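Local atomic coordinates of G-protein alpha subunit Galpha7 (Naegleria fowleri, PDB entry 6NE6), a protein that probably binds and hydrolyses GTP as the alpha subunit of a heterotrimeric G protein, switching between nucleotide states to relay receptor signals. Residues S72-E75 against N76-R79; E274-P277 against D278-K281; Q28-I32 against Y33-F37. One frame throughout, in Å; residues are numbered along the deposited sequence.

Interaction 1: S72-E75 against N76-R79; sequences STEE and NRQR. With EDO (1,2-ethanediol), chain E.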
loop_
_atom_site.group_PDB
_atom_site.type_symbol
_atom_site.label_atom_id
_atom_site.label_comp_id
_atom_site.label_asym_id
_atom_site.label_seq_id
_atom_site.Cartn_x
_atom_site.Cartn_y
_atom_site.Cartn_z
ATOM N N SER A 72 -2.970 7.913 30.886
ATOM C CA SER A 72 -2.215 8.347 32.066
ATOM C C SER A 72 -2.888 9.476 32.846
ATOM O O SER A 72 -2.736 9.543 34.070
ATOM C CB SER A 72 -0.810 8.783 31.655
ATOM O OG SER A 72 -0.847 9.985 30.910
ATOM N N THR A 73 -3.592 10.385 32.173
ATOM C CA THR A 73 -4.123 11.581 32.817
ATOM C C THR A 73 -5.555 11.813 32.368
ATOM O O THR A 73 -5.968 11.377 31.289
ATOM C CB THR A 73 -3.307 12.847 32.494
ATOM O OG1 THR A 73 -3.364 13.095 31.090
ATOM C CG2 THR A 73 -1.850 12.692 32.912
ATOM N N GLU A 74 -6.312 12.518 33.215
ATOM C CA GLU A 74 -7.670 12.894 32.838
ATOM C C GLU A 74 -7.659 13.812 31.626
ATOM O O GLU A 74 -8.545 13.733 30.770
ATOM C CB GLU A 74 -8.387 13.571 34.007
ATOM C CG GLU A 74 -9.812 13.994 33.667
ATOM C CD GLU A 74 -10.754 12.811 33.435
ATOM O OE1 GLU A 74 -10.387 11.663 33.774
ATOM O OE2 GLU A 74 -11.869 13.034 32.914
ATOM N N GLU A 75 -6.657 14.690 31.532
ATOM C CA GLU A 75 -6.552 15.560 30.365
ATOM C C GLU A 75 -6.441 14.756 29.071
ATOM O O GLU A 75 -7.139 15.041 28.090
ATOM C CB GLU A 75 -5.357 16.499 30.524
ATOM C CG GLU A 75 -5.133 17.388 29.331
ATOM C CD GLU A 75 -3.813 18.146 29.405
ATOM O OE1 GLU A 75 -3.394 18.531 30.518
ATOM O OE2 GLU A 75 -3.191 18.348 28.340
ATOM N N ASN A 76 -5.553 13.753 29.034
ATOM C CA ASN A 76 -5.436 12.943 27.819
ATOM C C ASN A 76 -6.643 12.032 27.617
ATOM O O ASN A 76 -6.975 11.690 26.472
ATOM C CB ASN A 76 -4.149 12.116 27.847
ATOM C CG ASN A 76 -2.956 12.895 27.360
ATOM O OD1 ASN A 76 -3.084 14.054 26.964
ATOM N ND2 ASN A 76 -1.786 12.273 27.396
ATOM N N ARG A 77 -7.312 11.630 28.702
ATOM C CA ARG A 77 -8.521 10.837 28.540
ATOM C C ARG A 77 -9.617 11.659 27.870
ATOM O O ARG A 77 -10.320 11.164 26.984
ATOM C CB ARG A 77 -9.009 10.311 29.888
ATOM C CG ARG A 77 -9.982 9.140 29.735
ATOM C CD ARG A 77 -10.746 8.848 31.015
ATOM N NE ARG A 77 -11.489 10.020 31.466
ATOM C CZ ARG A 77 -12.650 10.414 30.952
ATOM N NH1 ARG A 77 -13.207 9.728 29.964
ATOM N NH2 ARG A 77 -13.254 11.497 31.425
ATOM N N GLN A 78 -9.768 12.915 28.280
ATOM C CA GLN A 78 -10.795 13.760 27.679
ATOM C C GLN A 78 -10.428 14.109 26.248
ATOM O O GLN A 78 -11.296 14.196 25.374
ATOM C CB GLN A 78 -10.988 15.019 28.523
ATOM C CG GLN A 78 -11.623 14.734 29.876
ATOM C CD GLN A 78 -11.556 15.914 30.830
ATOM O OE1 GLN A 78 -10.805 16.867 30.613
ATOM N NE2 GLN A 78 -12.339 15.850 31.901
ATOM N N ARG A 79 -9.135 14.285 25.994
ATOM C CA ARG A 79 -8.646 14.510 24.643
ATOM C C ARG A 79 -8.948 13.311 23.750
ATOM O O ARG A 79 -9.397 13.464 22.606
ATOM C CB ARG A 79 -7.146 14.801 24.736
ATOM C CG ARG A 79 -6.445 15.226 23.489
ATOM C CD ARG A 79 -5.033 15.705 23.856
ATOM N NE ARG A 79 -5.032 17.099 24.302
ATOM C CZ ARG A 79 -4.475 17.547 25.423
ATOM N NH1 ARG A 79 -3.828 16.724 26.249
ATOM N NH2 ARG A 79 -4.557 18.847 25.718
HETATM C C1 EDO E . -7.718 8.934 33.758
HETATM O O1 EDO E . -8.601 9.798 34.483
HETATM C C2 EDO E . -6.320 9.030 34.356
HETATM O O2 EDO E . -6.350 8.605 35.722
#
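Two salt bridges, one spanning three residues and the other four, tie Glu74 to Arg77 and Glu75 to Arg79 along the first turns of helix 74-89. Arg77 takes its carboxylate side-on: NE reaches Glu74 OE1 at 3.0 Å, straight at the hydrogen (177°) but from above the carboxylate plane, while NH2 lies 2.5 Å from Glu74 OE2, a very short approach on the syn side, tilted from that plane. The Glu74 chain bends at chi2 (68°), which turns the carboxylate back along the helix surface to meet the guanidinium edge. Arg77 NH1 has a further salt bridge, to Glu81. Arg79 instead brings both terminal nitrogens to a single oxygen, Glu75 OE2, met on its anti side; NH1 is the nearer at 2.7 Å. Carboxylate and guanidinium planes stand 78° apart in this pair. Arg79 NE pairs with Asp105 of helix 100-109, a packing of helices consistent with the all-helical domain of G-alpha subunits.

The cap is formed by Thr73, whose OG1 accepts from Asn76 N at 3.1 Å, the N-cap bond of a helix start. Regular i to i+4 bonds follow it, including Gln78 N to Glu74 O at 2.9 Å.

Arg79 NH1 also donates to Asn76 OD1 (2.9 Å), so Glu75 OE2 and Asn76 OD1 both lie at the guanidinium edge, in its plane, which would limit its rotation. Asn76 ND2 and Ser72 OG both bond Glu112. A 1,2-ethanediol, probably from the crystallisation liquor, donates through O1 to Glu74 OE1.

Interaction 2: E274-P277 against D278-K281; sequences ENDP and DAAK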
loop_
_atom_site.group_PDB
_atom_site.type_symbol
_atom_site.label_atom_id
_atom_site.label_comp_id
_atom_site.label_asym_id
_atom_site.label_seq_id
_atom_site.Cartn_x
_atom_site.Cartn_y
_atom_site.Cartn_z
ATOM N N GLU A 274 15.501 -17.532 13.655
ATOM C CA GLU A 274 14.828 -16.364 14.200
ATOM C C GLU A 274 15.532 -15.078 13.772
ATOM O O GLU A 274 16.745 -15.055 13.548
ATOM C CB GLU A 274 14.802 -16.439 15.725
ATOM C CG GLU A 274 14.111 -17.663 16.274
ATOM C CD GLU A 274 12.613 -17.620 16.062
ATOM O OE1 GLU A 274 12.025 -16.520 16.156
ATOM O OE2 GLU A 274 12.028 -18.688 15.798
ATOM N N ASN A 275 14.754 -13.995 13.695
ATOM C CA ASN A 275 15.264 -12.659 13.358
ATOM C C ASN A 275 16.115 -12.682 12.088
ATOM O O ASN A 275 17.095 -11.949 11.975
ATOM C CB ASN A 275 16.064 -12.054 14.524
ATOM C CG ASN A 275 15.271 -12.002 15.817
ATOM O OD1 ASN A 275 14.558 -11.035 16.087
ATOM N ND2 ASN A 275 15.398 -13.042 16.625
ATOM N N ASP A 276 15.752 -13.535 11.130
ATOM C CA ASP A 276 16.490 -13.705 9.874
ATOM C C ASP A 276 15.555 -13.355 8.722
ATOM O O ASP A 276 14.763 -14.209 8.281
ATOM C CB ASP A 276 16.994 -15.142 9.742
ATOM C CG ASP A 276 17.906 -15.358 8.537
ATOM O OD1 ASP A 276 17.775 -14.662 7.504
ATOM O OD2 ASP A 276 18.761 -16.263 8.622
ATOM N N PRO A 277 15.592 -12.121 8.213
ATOM C CA PRO A 277 14.621 -11.736 7.178
ATOM C C PRO A 277 14.811 -12.468 5.869
ATOM O O PRO A 277 13.830 -12.686 5.147
ATOM C CB PRO A 277 14.858 -10.228 7.003
ATOM C CG PRO A 277 15.613 -9.795 8.234
ATOM C CD PRO A 277 16.401 -10.979 8.682
ATOM N N ASP A 278 16.048 -12.823 5.523
ATOM C CA ASP A 278 16.275 -13.461 4.232
ATOM C C ASP A 278 15.727 -14.880 4.225
ATOM O O ASP A 278 15.088 -15.301 3.252
ATOM C CB ASP A 278 17.767 -13.435 3.895
ATOM C CG ASP A 278 18.244 -12.048 3.485
ATOM O OD1 ASP A 278 17.392 -11.155 3.279
ATOM O OD2 ASP A 278 19.467 -11.850 3.366
ATOM N N ALA A 279 15.947 -15.626 5.307
ATOM C CA ALA A 279 15.360 -16.957 5.405
ATOM C C ALA A 279 13.842 -16.879 5.395
ATOM O O ALA A 279 13.173 -17.688 4.738
ATOM C CB ALA A 279 15.857 -17.667 6.667
ATOM N N ALA A 280 13.283 -15.892 6.100
ATOM C CA ALA A 280 11.836 -15.768 6.188
ATOM C C ALA A 280 11.233 -15.342 4.854
ATOM O O ALA A 280 10.194 -15.870 4.443
ATOM C CB ALA A 280 11.465 -14.782 7.296
ATOM N N LYS A 281 11.875 -14.413 4.139
ATOM C CA LYS A 281 11.270 -13.989 2.882
ATOM C C LYS A 281 11.389 -15.071 1.821
ATOM O O LYS A 281 10.511 -15.186 0.956
ATOM C CB LYS A 281 11.874 -12.665 2.389
ATOM C CG LYS A 281 13.262 -12.777 1.770
ATOM C CD LYS A 281 13.852 -11.382 1.554
ATOM C CE LYS A 281 15.193 -11.446 0.848
ATOM N NZ LYS A 281 15.903 -10.120 0.912
#
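Pro277 O accepts from Lys281 N at 2.8 Å, the shortest backbone bond between residues 274-277 and 278-281. The same oxygen lies against the lysine side chain, with CB and CG of Lys281 both 3.4 Å from it. One residue earlier, Asp276 O takes Ala280 N in the same i to i+4 pattern.

Asp276 occupies the N-cap. Its OD1 accepts from Ala279 N at 3.0 Å with an N-H...O angle of 175°, but the donor stands 61° out of the carboxylate plane, so the bond is straight at the hydrogen while the oxygen is met from above. CG of Asp276 sits anti to its own N (chi1 -173°), which swings OD1 over the first helical turn and lays the carboxylate carbon 3.6 Å from Ala279 CB. Pro277 follows as the first helical residue, where its missing N-H costs no helical bond. The negative carboxylate beside the N-terminal end of the helix would be expected to interact favourably with the helix dipole.

Within the helix, Lys281 NZ makes a salt bridge to Asp278 OD1 at 3.0 Å, again from above the carboxylate plane. NZ also has a hydrogen bond with His250, and Lys281 makes a cation-pi contact with Phe302.

In the fold, this start of helix 277-291 lies against helix 250-258: Pro277 touches Val254 and Ile257, Ala280 and Lys281 touch Phe253, and Phe302 belongs to 297-302, one of the two outermost strands of the sheet.

Interaction 3: Q28-I32 against Y33-F37; sequences QMRLI and YNNGF. With EDO (1,2-ethanediol), chain I.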
loop_
_atom_site.group_PDB
_atom_site.type_symbol
_atom_site.label_atom_id
_atom_site.label_comp_id
_atom_site.label_asym_id
_atom_site.label_seq_id
_atom_site.Cartn_x
_atom_site.Cartn_y
_atom_site.Cartn_z
ATOM N N GLN A 28 4.685 6.382 -7.411
ATOM C CA GLN A 28 6.120 6.535 -7.624
ATOM C C GLN A 28 6.445 6.613 -9.107
ATOM O O GLN A 28 7.328 7.382 -9.515
ATOM C CB GLN A 28 6.884 5.385 -6.977
ATOM C CG GLN A 28 6.822 5.391 -5.469
ATOM C CD GLN A 28 7.763 6.402 -4.819
ATOM O OE1 GLN A 28 7.847 7.568 -5.232
ATOM N NE2 GLN A 28 8.474 5.959 -3.788
ATOM N N MET A 29 5.740 5.827 -9.929
ATOM C CA MET A 29 5.958 5.890 -11.373
ATOM C C MET A 29 5.609 7.270 -11.914
ATOM O O MET A 29 6.314 7.800 -12.784
ATOM C CB MET A 29 5.138 4.810 -12.086
ATOM C CG MET A 29 5.802 3.429 -12.099
ATOM S SD MET A 29 7.241 3.351 -13.181
ATOM C CE MET A 29 6.447 3.152 -14.777
ATOM N N ARG A 30 4.526 7.872 -11.410
ATOM C CA ARG A 30 4.216 9.254 -11.776
ATOM C C ARG A 30 5.402 10.168 -11.493
ATOM O O ARG A 30 5.751 11.027 -12.318
ATOM C CB ARG A 30 2.976 9.751 -11.020
ATOM C CG ARG A 30 1.657 9.181 -11.532
ATOM C CD ARG A 30 0.450 9.920 -10.924
ATOM N NE ARG A 30 0.554 11.371 -11.105
ATOM C CZ ARG A 30 -0.327 12.254 -10.631
ATOM N NH1 ARG A 30 -1.402 11.848 -9.961
ATOM N NH2 ARG A 30 -0.135 13.547 -10.827
ATOM N N LEU A 31 6.027 10.010 -10.319
ATOM C CA LEU A 31 7.138 10.882 -9.959
ATOM C C LEU A 31 8.358 10.592 -10.821
ATOM O O LEU A 31 9.035 11.523 -11.274
ATOM C CB LEU A 31 7.470 10.732 -8.470
ATOM C CG LEU A 31 6.318 11.124 -7.534
ATOM C CD1 LEU A 31 6.695 10.946 -6.062
ATOM C CD2 LEU A 31 5.888 12.568 -7.800
ATOM N N ILE A 32 8.621 9.311 -11.099
ATOM C CA ILE A 32 9.789 8.949 -11.896
ATOM C C ILE A 32 9.713 9.569 -13.281
ATOM O O ILE A 32 10.741 9.966 -13.854
ATOM C CB ILE A 32 9.918 7.414 -11.953
ATOM C CG1 ILE A 32 10.337 6.872 -10.579
ATOM C CG2 ILE A 32 10.943 6.988 -12.999
ATOM C CD1 ILE A 32 10.118 5.370 -10.451
ATOM N N TYR A 33 8.504 9.708 -13.826
ATOM C CA TYR A 33 8.308 10.197 -15.184
ATOM C C TYR A 33 7.736 11.613 -15.213
ATOM O O TYR A 33 7.023 11.985 -16.145
ATOM C CB TYR A 33 7.443 9.206 -15.965
ATOM C CG TYR A 33 8.254 7.965 -16.259
ATOM C CD1 TYR A 33 8.062 6.792 -15.546
ATOM C CD2 TYR A 33 9.275 8.001 -17.204
ATOM C CE1 TYR A 33 8.838 5.673 -15.795
ATOM C CE2 TYR A 33 10.052 6.891 -17.459
ATOM C CZ TYR A 33 9.825 5.729 -16.754
ATOM O OH TYR A 33 10.596 4.624 -17.009
ATOM N N ASN A 34 8.072 12.423 -14.206
ATOM C CA ASN A 34 7.842 13.871 -14.264
ATOM C C ASN A 34 6.365 14.197 -14.405
ATOM O O ASN A 34 5.980 15.157 -15.084
ATOM C CB ASN A 34 8.636 14.510 -15.400
ATOM C CG ASN A 34 10.114 14.286 -15.256
ATOM O OD1 ASN A 34 10.657 14.378 -14.156
ATOM N ND2 ASN A 34 10.777 13.966 -16.361
ATOM N N ASN A 35 5.525 13.413 -13.738
ATOM C CA ASN A 35 4.084 13.597 -13.780
ATOM C C ASN A 35 3.550 13.736 -12.362
ATOM O O ASN A 35 2.613 13.048 -11.947
ATOM C CB ASN A 35 3.454 12.421 -14.528
ATOM C CG ASN A 35 1.970 12.605 -14.794
ATOM O OD1 ASN A 35 1.463 13.733 -14.869
ATOM N ND2 ASN A 35 1.266 11.490 -14.959
ATOM N N GLY A 36 4.172 14.638 -11.609
ATOM C CA GLY A 36 3.946 14.764 -10.183
ATOM C C GLY A 36 2.647 15.471 -9.837
ATOM O O GLY A 36 1.808 15.782 -10.682
ATOM N N PHE A 37 2.484 15.718 -8.546
ATOM C CA PHE A 37 1.190 16.150 -8.037
ATOM C C PHE A 37 1.024 17.652 -8.168
ATOM O O PHE A 37 1.892 18.431 -7.765
ATOM C CB PHE A 37 1.056 15.691 -6.590
ATOM C CG PHE A 37 1.363 14.239 -6.433
ATOM C CD1 PHE A 37 0.594 13.299 -7.105
ATOM C CD2 PHE A 37 2.435 13.810 -5.670
ATOM C CE1 PHE A 37 0.876 11.937 -6.994
ATOM C CE2 PHE A 37 2.729 12.445 -5.546
ATOM C CZ PHE A 37 1.947 11.516 -6.211
HETATM C C1 EDO I . 7.000 17.159 -12.572
HETATM O O1 EDO I . 6.574 16.030 -11.801
HETATM C C2 EDO I . 5.771 17.849 -13.144
HETATM O O2 EDO I . 4.831 18.087 -12.087
#
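Helix 22-32 ends in a Schellman motif: Asn35 N bonds Arg30 O at 2.8 Å, Asn34 N bonds Leu31 O at 3.2 Å, and Asn34, at positive phi (61°), is the C-prime residue that turns the chain away.

The Arg30 side chain reaches forward over the turn that follows the helix. Its NE and NH2 converge side-on upon one acceptor, Asn35 O; NE comes at 2.8 Å almost head-on to the carbonyl, while NH2 arrives from above its plane. NH2 also makes a weak bond to Gly36 O. The bend at chi3 (53°) aims the guanidinium at this pair of carbonyls, and Phe37 CD1 lies 3.5 Å above one face, offset toward the rim, with the two planes 68° apart. NH1 forms a salt bridge with Glu41.

Tyr33 packs differently on its two neighbours. Ile32 CG2 sits over a ring face, 4.0 Å from the centroid, as a CH-pi contact, whereas Met29 SD is at the ring edge in a Met-aromatic contact and its CE touches Tyr33 CE1 at 3.6 Å. The ring also stacks on Phe168 of strand 163-170. Leu31 CD2 packs against Gly36 CA and Phe37 CE2, while Asn35 ND2 bonds Gln166. A 1,2-ethanediol accepts from Gly36 N.

The helix carbonyls Arg30 O and Leu31 O are thus met by backbone amides, and the turn carbonyls Asn35 O and Gly36 O by the guanidinium, whose positive charge, also paired with Glu41, would be favourable near the partly negative C-terminal end of the helix.

How the interactions relate
All three contacts are local and sit at helix ends: interactions 1 and 2 start helices with a hydroxyl and an acidic N-cap respectively, and interaction 3 ends one. They do not touch; even the closest pair, interactions 2 and 3, have nearest atoms about 18 Å apart. Interaction 2 meets edge strand 297-302 through Phe302, and interaction 3 meets the other edge strand, 163-170, through Phe168 and Gln166. Interaction 1 lies among helices, its centre about 33 Å from the chain centre and more than 40 Å from the centres of the other two. Interaction 3 is on the helix that begins within the probable nucleotide-binding P-loop; no nucleotide is bound here.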